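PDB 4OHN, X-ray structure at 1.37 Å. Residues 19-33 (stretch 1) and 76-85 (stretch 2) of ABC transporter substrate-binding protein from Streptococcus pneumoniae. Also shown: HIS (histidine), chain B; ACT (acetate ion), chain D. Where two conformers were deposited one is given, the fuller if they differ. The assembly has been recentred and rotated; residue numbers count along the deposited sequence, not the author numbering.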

ATOM      1  N   SER A  19      10.149  21.579  -1.014  1.00 13.22           N
ATOM      2  CA  SER A  19       9.056  20.839  -1.624  1.00 13.73           C
ATOM      3  C   SER A  19       9.524  19.491  -2.128  1.00 12.87           C
ATOM      4  O   SER A  19      10.652  19.359  -2.618  1.00 13.85           O
ATOM      5  CB  SER A  19       8.491  21.634  -2.791  1.00 16.00           C
ATOM      6  OG  SER A  19       7.389  20.966  -3.360  1.00 20.17           O
ATOM      7  N   ILE A  20       8.655  18.492  -2.012  1.00 10.59           N
ATOM      8  CA  ILE A  20       8.898  17.186  -2.593  1.00 11.38           C
ATOM      9  C   ILE A  20       7.547  16.662  -3.080  1.00  9.76           C
ATOM     10  O   ILE A  20       6.519  16.926  -2.436  1.00 12.10           O
ATOM     11  CB  ILE A  20       9.581  16.230  -1.582  1.00 10.82           C
ATOM     12  CG1 ILE A  20      10.065  14.982  -2.302  1.00 13.56           C
ATOM     13  CG2 ILE A  20       8.647  15.925  -0.415  1.00 11.15           C
ATOM     14  CD1 ILE A  20      11.081  14.176  -1.540  1.00 13.19           C
ATOM     15  N   THR A  21       7.548  15.926  -4.188  1.00 10.23           N
ATOM     16  CA  THR A  21       6.312  15.384  -4.744  1.00 11.21           C
ATOM     17  C   THR A  21       6.203  13.901  -4.435  1.00 10.44           C
ATOM     18  O   THR A  21       7.116  13.122  -4.703  1.00 10.57           O
ATOM     19  CB  THR A  21       6.226  15.641  -6.249  1.00 10.42           C
ATOM     20  OG1 THR A  21       6.208  17.049  -6.458  1.00 13.46           O
ATOM     21  CG2 THR A  21       4.980  15.017  -6.865  1.00  9.88           C
ATOM     22  N   ILE A  22       5.073  13.515  -3.856  1.00  9.76           N
ATOM     23  CA  ILE A  22       4.849  12.145  -3.440  1.00  8.64           C
ATOM     24  C   ILE A  22       3.629  11.577  -4.153  1.00  8.82           C
ATOM     25  O   ILE A  22       2.546  12.150  -4.102  1.00  9.51           O
ATOM     26  CB  ILE A  22       4.683  12.054  -1.917  1.00  9.35           C
ATOM     27  CG1 ILE A  22       5.914  12.672  -1.224  1.00 10.66           C
ATOM     28  CG2 ILE A  22       4.479  10.608  -1.495  1.00  9.98           C
ATOM     29  CD1 ILE A  22       5.927  12.480   0.288  1.00 10.45           C
ATOM     30  N   GLY A  23       3.833  10.442  -4.802  1.00  8.55           N
ATOM     31  CA  GLY A  23       2.774   9.777  -5.524  1.00  8.21           C
ATOM     32  C   GLY A  23       2.094   8.704  -4.692  1.00  7.95           C
ATOM     33  O   GLY A  23       2.705   8.039  -3.869  1.00  8.96           O
ATOM     34  N   PHE A  24       0.799   8.536  -4.952  1.00  8.13           N
ATOM     35  CA  PHE A  24      -0.053   7.621  -4.194  1.00  6.41           C
ATOM     36  C   PHE A  24      -1.304   7.266  -4.968  1.00  7.11           C
ATOM     37  O   PHE A  24      -1.793   8.039  -5.765  1.00  8.51           O
ATOM     38  CB  PHE A  24      -0.402   8.189  -2.799  1.00  7.31           C
ATOM     39  CG  PHE A  24      -1.357   9.364  -2.815  1.00  7.14           C
ATOM     40  CD1 PHE A  24      -1.013  10.568  -3.412  1.00  9.08           C
ATOM     41  CD2 PHE A  24      -2.598   9.251  -2.236  1.00  9.00           C
ATOM     42  CE1 PHE A  24      -1.915  11.629  -3.432  1.00  9.93           C
ATOM     43  CE2 PHE A  24      -3.498  10.309  -2.268  1.00  9.80           C
ATOM     44  CZ  PHE A  24      -3.150  11.481  -2.867  1.00  9.09           C
ATOM     45  N   ASP A  25      -1.813   6.071  -4.697  1.00  7.91           N
ATOM     46  CA  ASP A  25      -3.131   5.617  -5.135  1.00  6.99           C
ATOM     47  C   ASP A  25      -4.125   6.243  -4.153  1.00  8.32           C
ATOM     48  O   ASP A  25      -4.155   5.869  -2.979  1.00  8.28           O
ATOM     49  CB  ASP A  25      -3.145   4.076  -5.047  1.00  8.26           C
ATOM     50  CG  ASP A  25      -4.523   3.425  -5.208  1.00  8.46           C
ATOM     51  OD1 ASP A  25      -5.582   4.118  -5.315  1.00  8.67           O
ATOM     52  OD2 ASP A  25      -4.543   2.164  -5.179  1.00  9.43           O
ATOM     53  N   SER A  26      -4.925   7.195  -4.620  1.00  7.83           N
ATOM     54  CA  SER A  26      -5.800   7.955  -3.735  1.00  7.74           C
ATOM     55  C   SER A  26      -7.059   7.221  -3.310  1.00  9.60           C
ATOM     56  O   SER A  26      -7.945   7.829  -2.723  1.00  9.65           O
ATOM     57  CB  SER A  26      -6.155   9.300  -4.351  1.00  9.58           C
ATOM     58  OG  SER A  26      -6.918   9.077  -5.505  1.00 11.85           O
ATOM     59  N   THR A  27      -7.124   5.914  -3.559  1.00  7.72           N
ATOM     60  CA  THR A  27      -8.145   5.079  -2.944  1.00  8.21           C
ATOM     61  C   THR A  27      -7.601   4.182  -1.842  1.00  8.88           C
ATOM     62  O   THR A  27      -8.379   3.466  -1.223  1.00  8.79           O
ATOM     63  CB  THR A  27      -8.846   4.167  -3.967  1.00  9.32           C
ATOM     64  OG1 THR A  27      -7.967   3.143  -4.471  1.00 10.15           O
ATOM     65  CG2 THR A  27      -9.420   4.933  -5.120  1.00  8.78           C
ATOM     66  N   PHE A  28      -6.288   4.186  -1.586  1.00  8.46           N
ATOM     67  CA  PHE A  28      -5.714   3.136  -0.734  1.00  7.89           C
ATOM     68  C   PHE A  28      -5.822   3.459   0.765  1.00  7.80           C
ATOM     69  O   PHE A  28      -4.887   3.944   1.397  1.00  7.98           O
ATOM     70  CB  PHE A  28      -4.286   2.810  -1.150  1.00  8.01           C
ATOM     71  CG  PHE A  28      -3.798   1.495  -0.576  1.00  7.26           C
ATOM     72  CD1 PHE A  28      -4.217   0.303  -1.110  1.00  9.12           C
ATOM     73  CD2 PHE A  28      -2.953   1.464   0.509  1.00  7.47           C
ATOM     74  CE1 PHE A  28      -3.804  -0.904  -0.583  1.00  9.44           C
ATOM     75  CE2 PHE A  28      -2.532   0.253   1.042  1.00  8.09           C
ATOM     76  CZ  PHE A  28      -2.968  -0.936   0.493  1.00  8.40           C
ATOM     77  N   VAL A  29      -6.980   3.153   1.329  1.00  8.55           N
ATOM     78  CA  VAL A  29      -7.226   3.340   2.750  1.00  9.36           C
ATOM     79  C   VAL A  29      -6.457   2.305   3.556  1.00 10.37           C
ATOM     80  O   VAL A  29      -6.195   1.204   3.082  1.00 10.42           O
ATOM     81  CB  VAL A  29      -8.723   3.202   3.114  1.00  9.58           C
ATOM     82  CG1 VAL A  29      -9.563   4.256   2.435  1.00 11.89           C
ATOM     83  CG2 VAL A  29      -9.277   1.801   2.764  1.00 11.00           C
ATOM     84  N   PRO A  30      -6.081   2.633   4.795  1.00  9.10           N
ATOM     85  CA  PRO A  30      -6.149   3.940   5.436  1.00  9.56           C
ATOM     86  C   PRO A  30      -4.854   4.724   5.238  1.00  9.49           C
ATOM     87  O   PRO A  30      -4.555   5.604   6.045  1.00 10.58           O
ATOM     88  CB  PRO A  30      -6.284   3.560   6.906  1.00 12.42           C
ATOM     89  CG  PRO A  30      -5.400   2.373   7.031  1.00 13.05           C
ATOM     90  CD  PRO A  30      -5.485   1.631   5.698  1.00 11.31           C
ATOM     91  N   MET A  31      -4.093   4.422   4.189  1.00  8.69           N
ATOM     92  CA  MET A  31      -2.745   4.980   4.061  1.00  7.67           C
ATOM     93  C   MET A  31      -2.753   6.360   3.429  1.00  7.81           C
ATOM     94  O   MET A  31      -2.095   7.285   3.923  1.00  8.65           O
ATOM     95  CB  MET A  31      -1.866   4.019   3.255  1.00  8.14           C
ATOM     96  CG  MET A  31      -1.864   2.559   3.776  1.00  9.58           C
ATOM     97  SD  MET A  31      -1.529   2.392   5.558  1.00 10.82           S
ATOM     98  CE  MET A  31       0.224   2.792   5.591  1.00 10.80           C
ATOM     99  N   GLY A  32      -3.463   6.534   2.334  1.00  8.23           N
ATOM    100  CA  GLY A  32      -3.560   7.826   1.688  1.00  7.56           C
ATOM    101  C   GLY A  32      -4.705   7.778   0.713  1.00  8.32           C
ATOM    102  O   GLY A  32      -4.688   6.965  -0.207  1.00  9.45           O
ATOM    103  N   PHE A  33      -5.708   8.609   0.945  1.00  7.54           N
ATOM    104  CA  PHE A  33      -6.962   8.473   0.203  1.00  8.04           C
ATOM    105  C   PHE A  33      -7.752   9.764   0.187  1.00  9.52           C
ATOM    106  O   PHE A  33      -7.610  10.617   1.087  1.00  9.81           O
ATOM    107  CB  PHE A  33      -7.811   7.331   0.787  1.00  9.52           C
ATOM    108  CG  PHE A  33      -8.255   7.559   2.210  1.00  9.13           C
ATOM    109  CD1 PHE A  33      -9.491   8.118   2.494  1.00 10.48           C
ATOM    110  CD2 PHE A  33      -7.446   7.213   3.285  1.00  9.02           C
ATOM    111  CE1 PHE A  33      -9.899   8.310   3.801  1.00 12.67           C
ATOM    112  CE2 PHE A  33      -7.847   7.410   4.589  1.00 10.68           C
ATOM    113  CZ  PHE A  33      -9.073   7.961   4.851  1.00 12.41           C
ATOM    114  N   GLY A  76      10.461  11.192 -13.216  1.00 16.05           N
ATOM    115  CA  GLY A  76      10.583  12.377 -12.385  1.00 16.56           C
ATOM    116  C   GLY A  76       9.326  13.184 -12.127  1.00 15.60           C
ATOM    117  O   GLY A  76       9.408  14.289 -11.606  1.00 18.22           O
ATOM    118  N   THR A  77       8.168  12.649 -12.487  0.60 14.45           N
ATOM    119  CA  THR A  77       6.927  13.359 -12.223  0.60 14.77           C
ATOM    120  C   THR A  77       6.529  13.250 -10.744  0.60 13.24           C
ATOM    121  O   THR A  77       5.786  14.099 -10.252  0.60 15.54           O
ATOM    122  CB  THR A  77       5.808  12.907 -13.150  0.60 18.91           C
ATOM    123  OG1 THR A  77       5.552  11.530 -12.937  0.60 18.72           O
ATOM    124  CG2 THR A  77       6.221  13.101 -14.594  0.60 15.31           C
ATOM    125  N   ILE A  78       7.054  12.237 -10.043  1.00 11.22           N
ATOM    126  CA  ILE A  78       6.990  12.153  -8.575  1.00 10.44           C
ATOM    127  C   ILE A  78       8.401  11.856  -8.065  1.00 10.61           C
ATOM    128  O   ILE A  78       9.248  11.394  -8.838  1.00 11.68           O
ATOM    129  CB  ILE A  78       5.998  11.061  -8.089  1.00  9.94           C
ATOM    130  CG1 ILE A  78       6.466   9.665  -8.506  1.00  9.96           C
ATOM    131  CG2 ILE A  78       4.586  11.386  -8.618  1.00 10.62           C
ATOM    132  CD1 ILE A  78       5.554   8.533  -8.063  1.00 10.06           C
ATOM    133  N   ASP A  79       8.646  12.116  -6.776  1.00  9.54           N
ATOM    134  CA  ASP A  79       9.960  11.884  -6.160  1.00  9.19           C
ATOM    135  C   ASP A  79       9.962  10.688  -5.202  1.00 10.10           C
ATOM    136  O   ASP A  79      11.034  10.165  -4.885  1.00 11.02           O
ATOM    137  CB  ASP A  79      10.402  13.149  -5.408  1.00 10.07           C
ATOM    138  CG  ASP A  79      10.413  14.353  -6.304  1.00 11.62           C
ATOM    139  OD1 ASP A  79      10.997  14.220  -7.413  1.00 14.51           O
ATOM    140  OD2 ASP A  79       9.886  15.426  -5.921  1.00 13.00           O
ATOM    141  N   LEU A  80       8.780  10.273  -4.732  1.00  8.33           N
ATOM    142  CA  LEU A  80       8.625   9.143  -3.834  1.00  7.99           C
ATOM    143  C   LEU A  80       7.326   8.461  -4.117  1.00  8.01           C
ATOM    144  O   LEU A  80       6.369   9.092  -4.569  1.00  8.94           O
ATOM    145  CB  LEU A  80       8.586   9.608  -2.382  1.00  8.24           C
ATOM    146  CG  LEU A  80       9.854  10.236  -1.805  1.00  8.90           C
ATOM    147  CD1 LEU A  80       9.556  10.798  -0.447  1.00  9.83           C
ATOM    148  CD2 LEU A  80      10.968   9.202  -1.711  1.00 10.95           C
ATOM    149  N   ILE A  81       7.302   7.162  -3.878  1.00  7.90           N
ATOM    150  CA  ILE A  81       6.073   6.380  -3.803  1.00  7.46           C
ATOM    151  C   ILE A  81       5.852   6.074  -2.315  1.00  8.57           C
ATOM    152  O   ILE A  81       6.678   5.420  -1.678  1.00  8.68           O
ATOM    153  CB  ILE A  81       6.155   5.075  -4.605  1.00  8.31           C
ATOM    154  CG1 ILE A  81       6.491   5.348  -6.080  1.00  9.49           C
ATOM    155  CG2 ILE A  81       4.856   4.279  -4.466  1.00  8.74           C
ATOM    156  CD1 ILE A  81       6.856   4.110  -6.872  1.00 10.75           C
ATOM    157  N   TRP A  82       4.746   6.553  -1.763  1.00  7.67           N
ATOM    158  CA  TRP A  82       4.511   6.439  -0.313  1.00  7.19           C
ATOM    159  C   TRP A  82       3.011   6.291  -0.129  1.00  6.73           C
ATOM    160  O   TRP A  82       2.268   7.283  -0.203  1.00  8.51           O
ATOM    161  CB  TRP A  82       5.053   7.682   0.419  1.00  8.43           C
ATOM    162  CG  TRP A  82       5.181   7.528   1.907  1.00  8.20           C
ATOM    163  CD1 TRP A  82       4.466   6.691   2.713  1.00  8.45           C
ATOM    164  CD2 TRP A  82       6.056   8.263   2.756  1.00  8.23           C
ATOM    165  NE1 TRP A  82       4.876   6.846   4.024  1.00  7.61           N
ATOM    166  CE2 TRP A  82       5.843   7.820   4.064  1.00  8.50           C
ATOM    167  CE3 TRP A  82       7.039   9.239   2.524  1.00  9.07           C
ATOM    168  CZ2 TRP A  82       6.582   8.307   5.133  1.00  9.44           C
ATOM    169  CZ3 TRP A  82       7.767   9.723   3.601  1.00  9.89           C
ATOM    170  CH2 TRP A  82       7.532   9.254   4.872  1.00 10.53           C
ATOM    171  N   ASN A  83       2.566   5.048   0.048  1.00  7.18           N
ATOM    172  CA  ASN A  83       1.144   4.696   0.014  1.00  6.97           C
ATOM    173  C   ASN A  83       0.984   3.214   0.268  1.00  7.40           C
ATOM    174  O   ASN A  83       0.538   2.456  -0.590  1.00  7.92           O
ATOM    175  CB  ASN A  83       0.576   5.047  -1.374  1.00  7.37           C
ATOM    176  CG  ASN A  83      -0.918   4.850  -1.510  1.00  6.64           C
ATOM    177  OD1 ASN A  83      -1.357   4.089  -2.379  1.00  7.86           O
ATOM    178  ND2 ASN A  83      -1.706   5.558  -0.711  1.00  8.26           N
ATOM    179  N   GLY A  84       1.336   2.759   1.453  1.00  7.45           N
ATOM    180  CA  GLY A  84       1.329   1.329   1.706  1.00  8.14           C
ATOM    181  C   GLY A  84       2.092   0.564   0.639  1.00  7.40           C
ATOM    182  O   GLY A  84       1.614  -0.465   0.137  1.00  8.72           O
ATOM    183  N   TYR A  85       3.284   1.063   0.316  1.00  7.42           N
ATOM    184  CA  TYR A  85       4.067   0.508  -0.777  1.00  7.74           C
ATOM    185  C   TYR A  85       4.894  -0.669  -0.250  1.00  8.63           C
ATOM    186  O   TYR A  85       5.843  -0.490   0.529  1.00  9.22           O
ATOM    187  CB  TYR A  85       4.942   1.601  -1.379  1.00  8.10           C
ATOM    188  CG  TYR A  85       5.704   1.277  -2.648  1.00  9.07           C
ATOM    189  CD1 TYR A  85       5.145   0.541  -3.684  1.00  8.94           C
ATOM    190  CD2 TYR A  85       6.972   1.784  -2.841  1.00 10.20           C
ATOM    191  CE1 TYR A  85       5.845   0.304  -4.860  1.00  9.77           C
ATOM    192  CE2 TYR A  85       7.673   1.552  -4.004  1.00 10.92           C
ATOM    193  CZ  TYR A  85       7.111   0.810  -5.007  1.00  9.81           C
ATOM    194  OH  TYR A  85       7.846   0.600  -6.134  1.00 11.32           O
TER
HETATM  195  N   HIS B 301       0.675  -2.896  -0.928  1.00  8.28           N
HETATM  196  CA  HIS B 301       0.312  -3.070  -2.356  1.00  7.98           C
HETATM  197  C   HIS B 301       1.414  -2.558  -3.257  1.00  8.26           C
HETATM  198  O   HIS B 301       2.425  -2.027  -2.745  1.00  8.50           O
HETATM  199  CB  HIS B 301      -1.074  -2.468  -2.692  1.00  7.45           C
HETATM  200  CG  HIS B 301      -1.155  -0.978  -2.844  1.00  7.25           C
HETATM  201  ND1 HIS B 301      -1.996  -0.402  -3.782  1.00  6.84           N
HETATM  202  CD2 HIS B 301      -0.613   0.054  -2.150  1.00  7.55           C
HETATM  203  CE1 HIS B 301      -1.939   0.911  -3.676  1.00  6.96           C
HETATM  204  NE2 HIS B 301      -1.112   1.216  -2.688  1.00  7.10           N
HETATM  205  OXT HIS B 301       1.260  -2.709  -4.488  1.00  8.77           O
HETATM  206  C   ACT D 303       7.385  -1.105  -9.079  1.00 53.77           C
HETATM  207  O   ACT D 303       6.676  -0.757  -8.126  1.00 16.45           O
HETATM  208  OXT ACT D 303       6.843  -1.896  -9.879  1.00 25.33           O
HETATM  209  CH3 ACT D 303       8.789  -0.604  -9.234  1.00 30.98           C

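Residues that touch across the two stretches are at least 51 apart in sequence; the stretches pair as parallel strands, with Ile 22 opposite Leu 80 and Gly 23 opposite Ile 81. Gly 23 anchors the register through both of its polar backbone atoms: its N donates to Leu 80 O (2.9 Å), and its O accepts from Trp 82 N (3.3 Å), both bonds nearly straight. The absence of a side chain matters here, because a CB on Gly 23 would lie 2.6 Å from Ile 78 CD1, a clash.

At the start of the pairing, Asp 79, with chi1 m, turns its carboxylate back to the neighbouring strand. Its OD2 accepts from Thr 21 N (3.0 Å), while Asp 79 N donates to Thr 21 O (2.8 Å), so this one residue satisfies both backbone polar atoms of Thr 21. Ile 20, t at both chi angles, extends its CD1 to 3.9 Å from Leu 80 CD1. Ile 22 and Leu 80 share a face of the sheet and the same m,t rotamer; their CD1 atoms are 4.1 Å apart, and Ile 22 CG2 packs 3.5 Å from Trp 82 CB.

Asn 83 has the largest covered area of the contact. Its t rotamer carries the amide in among the backbone of the first stretch, where OD1 accepts a weak bond from Asp 25 N (3.1 Å) and ND2 gives weak bonds to Asp 25 O (3.4 Å) and Gly 32 O (3.3 Å). OD1 also accepts from NE2 of the bound histidine (2.9 Å), an imidazole nitrogen that lies over one face of the Phe 28 ring. Asp 25 is t as well, and its OD1 accepts from Thr 27 N (2.9 Å) and Thr 27 OG1 (2.7 Å), bracing the type I turn. Gly 84 has positive phi, and a CB there would come within 2.6 Å of Phe 28 CE2.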